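Local coordinates for protein glutathione S-transferase-3 (Necator americanus, PDB 3W8S) that probably catalyses the conjugation of glutathione to electrophilic substrates, releasing a halide and a proton, as a sigma-class glutathione transferase, at residues 20-25 with 69-74. Sequence-based numbering, arbitrary orientation.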
loop_
_atom_site.group_PDB
_atom_site.type_symbol
_atom_site.label_atom_id
_atom_site.label_comp_id
_atom_site.label_asym_id
_atom_site.label_seq_id
_atom_site.Cartn_x
_atom_site.Cartn_y
_atom_site.Cartn_z
ATOM N N GLN A 20 1.017 17.724 -5.457
ATOM C CA GLN A 20 1.645 18.601 -4.443
ATOM C C GLN A 20 3.155 18.349 -4.295
ATOM O O GLN A 20 3.916 19.293 -3.962
ATOM C CB GLN A 20 0.964 18.454 -3.091
ATOM C CG GLN A 20 -0.493 18.860 -3.190
ATOM C CD GLN A 20 -1.225 18.784 -1.875
ATOM O OE1 GLN A 20 -0.607 18.466 -0.859
ATOM N NE2 GLN A 20 -2.552 19.142 -1.867
ATOM N N ILE A 21 3.597 17.102 -4.494
ATOM C CA ILE A 21 5.047 16.820 -4.513
ATOM C C ILE A 21 5.764 17.538 -5.679
ATOM O O ILE A 21 6.807 18.192 -5.464
ATOM C CB ILE A 21 5.380 15.333 -4.509
ATOM C CG1 ILE A 21 4.861 14.680 -3.194
ATOM C CG2 ILE A 21 6.900 15.132 -4.620
ATOM C CD1 ILE A 21 4.596 13.170 -3.368
ATOM N N PHE A 22 5.167 17.490 -6.854
ATOM C CA PHE A 22 5.682 18.282 -8.017
ATOM C C PHE A 22 5.677 19.760 -7.663
ATOM O O PHE A 22 6.668 20.455 -7.926
ATOM C CB PHE A 22 4.844 18.065 -9.280
ATOM C CG PHE A 22 5.119 16.773 -9.971
ATOM C CD1 PHE A 22 6.394 16.483 -10.457
ATOM C CD2 PHE A 22 4.100 15.852 -10.196
ATOM C CE1 PHE A 22 6.665 15.242 -11.077
ATOM C CE2 PHE A 22 4.361 14.627 -10.839
ATOM C CZ PHE A 22 5.640 14.333 -11.326
ATOM N N VAL A 23 4.593 20.232 -7.048
ATOM C CA VAL A 23 4.508 21.657 -6.626
ATOM C C VAL A 23 5.679 22.068 -5.710
ATOM O O VAL A 23 6.438 23.050 -6.007
ATOM C CB VAL A 23 3.143 22.014 -6.008
ATOM C CG1 VAL A 23 3.211 23.375 -5.312
ATOM C CG2 VAL A 23 2.077 22.013 -7.090
ATOM N N LEU A 24 5.904 21.289 -4.667
ATOM C CA LEU A 24 6.970 21.573 -3.756
ATOM C C LEU A 24 8.333 21.508 -4.407
ATOM O O LEU A 24 9.272 22.219 -3.968
ATOM C CB LEU A 24 6.945 20.551 -2.570
ATOM C CG LEU A 24 5.766 20.702 -1.565
ATOM C CD1 LEU A 24 5.716 19.450 -0.668
ATOM C CD2 LEU A 24 5.792 21.889 -0.620
ATOM N N ALA A 25 8.477 20.628 -5.400
ATOM C CA ALA A 25 9.771 20.446 -6.038
ATOM C C ALA A 25 9.962 21.583 -7.019
ATOM O O ALA A 25 11.044 21.738 -7.503
ATOM C CB ALA A 25 9.814 19.114 -6.799
ATOM N N ARG A 69 5.628 7.844 -3.957
ATOM C CA ARG A 69 6.942 7.468 -3.424
ATOM C C ARG A 69 8.071 7.721 -4.443
ATOM O O ARG A 69 9.114 8.251 -4.088
ATOM C CB ARG A 69 7.015 5.975 -2.883
ATOM C CG ARG A 69 8.363 5.640 -2.243
ATOM C CD ARG A 69 8.452 4.186 -1.778
ATOM N NE ARG A 69 7.312 3.986 -0.898
ATOM C CZ ARG A 69 6.183 3.356 -1.185
ATOM N NH1 ARG A 69 5.950 2.741 -2.370
ATOM N NH2 ARG A 69 5.274 3.394 -0.266
ATOM N N PHE A 70 7.860 7.282 -5.662
ATOM C CA PHE A 70 8.826 7.490 -6.726
ATOM C C PHE A 70 9.209 8.998 -6.867
ATOM O O PHE A 70 10.411 9.330 -6.874
ATOM C CB PHE A 70 8.259 7.014 -8.066
ATOM C CG PHE A 70 9.198 7.276 -9.247
ATOM C CD1 PHE A 70 10.351 6.513 -9.419
ATOM C CD2 PHE A 70 8.900 8.272 -10.187
ATOM C CE1 PHE A 70 11.238 6.763 -10.490
ATOM C CE2 PHE A 70 9.785 8.548 -11.249
ATOM C CZ PHE A 70 10.959 7.770 -11.416
ATOM N N VAL A 71 8.197 9.875 -6.981
ATOM C CA VAL A 71 8.402 11.338 -7.137
ATOM C C VAL A 71 9.015 11.927 -5.838
ATOM O O VAL A 71 9.984 12.756 -5.902
ATOM C CB VAL A 71 7.052 12.008 -7.525
ATOM C CG1 VAL A 71 7.160 13.507 -7.610
ATOM C CG2 VAL A 71 6.725 11.580 -8.988
ATOM N N ALA A 72 8.467 11.533 -4.684
ATOM C CA ALA A 72 9.019 12.036 -3.432
ATOM C C ALA A 72 10.501 11.668 -3.327
ATOM O O ALA A 72 11.266 12.466 -2.822
ATOM C CB ALA A 72 8.268 11.496 -2.236
ATOM N N LYS A 73 10.910 10.475 -3.779
ATOM C CA LYS A 73 12.312 10.063 -3.593
ATOM C C LYS A 73 13.178 10.928 -4.572
ATOM O O LYS A 73 14.300 11.327 -4.211
ATOM C CB LYS A 73 12.591 8.526 -3.843
ATOM C CG LYS A 73 12.246 7.508 -2.668
ATOM C CD LYS A 73 12.363 5.938 -2.985
ATOM C CE LYS A 73 11.877 4.983 -1.880
ATOM N NZ LYS A 73 11.514 5.622 -0.507
ATOM N N LYS A 74 12.676 11.222 -5.764
ATOM C CA LYS A 74 13.423 12.051 -6.740
ATOM C C LYS A 74 13.644 13.432 -6.152
ATOM O O LYS A 74 14.711 14.013 -6.335
ATOM C CB LYS A 74 12.671 12.257 -8.070
ATOM C CG LYS A 74 12.566 10.997 -8.911
ATOM C CD LYS A 74 13.848 10.752 -9.732
ATOM C CE LYS A 74 13.719 9.462 -10.573
ATOM N NZ LYS A 74 15.056 8.941 -11.045
#
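Ile21 and Val71 make the tightest touch between two nearly parallel helical segments, 20-25 and 69-74, whose axes approach to 9.7 Å at an angle of 11°. The four touching side chains, Ile21, Phe22, Val71 and Ala72, are all hydrocarbon and buried; they meet one another carbon to carbon, with 209 Å² hidden in total over both sides.

Aliphatic contacts come first. The branch methyl CG2 of Ile21 lies 3.4 Å from CG1 of Val71, closer than ordinary van der Waals spacing. Both methyls are anti to their own backbone N (Val71 chi1 176°), which brings them into the gap between the helices. The other branch of Ile21, through CG1, extends toward Ala72, its terminal CD1 coming 4.2 Å from CB of Ala72. With only a methyl at Ala72, the backbones come close here, the CA atoms of Ile21 and Ala72 lying 6.3 Å apart.

The aromatic part is a CH-pi contact. CG1 of Val71 sits over one face of the Phe22 ring, 4.1 Å from its centroid and 16° off the ring normal, while CG2 meets the ring at CZ, 3.8 Å away. Val71 thus uses one methyl for both Ile21 and the ring, and the second for the ring alone.

In the thioredoxin-like N-terminal domain, these are the helices 16-25 and 64-75, packed alongside each other against the sheet: Leu54 of strand 53-56 touches both Phe22 and Val71, and Tyr29 stacks on the Phe22 ring. Helix 155-170 of the C-terminal domain closes over Ile21 and Ala72 through Phe155.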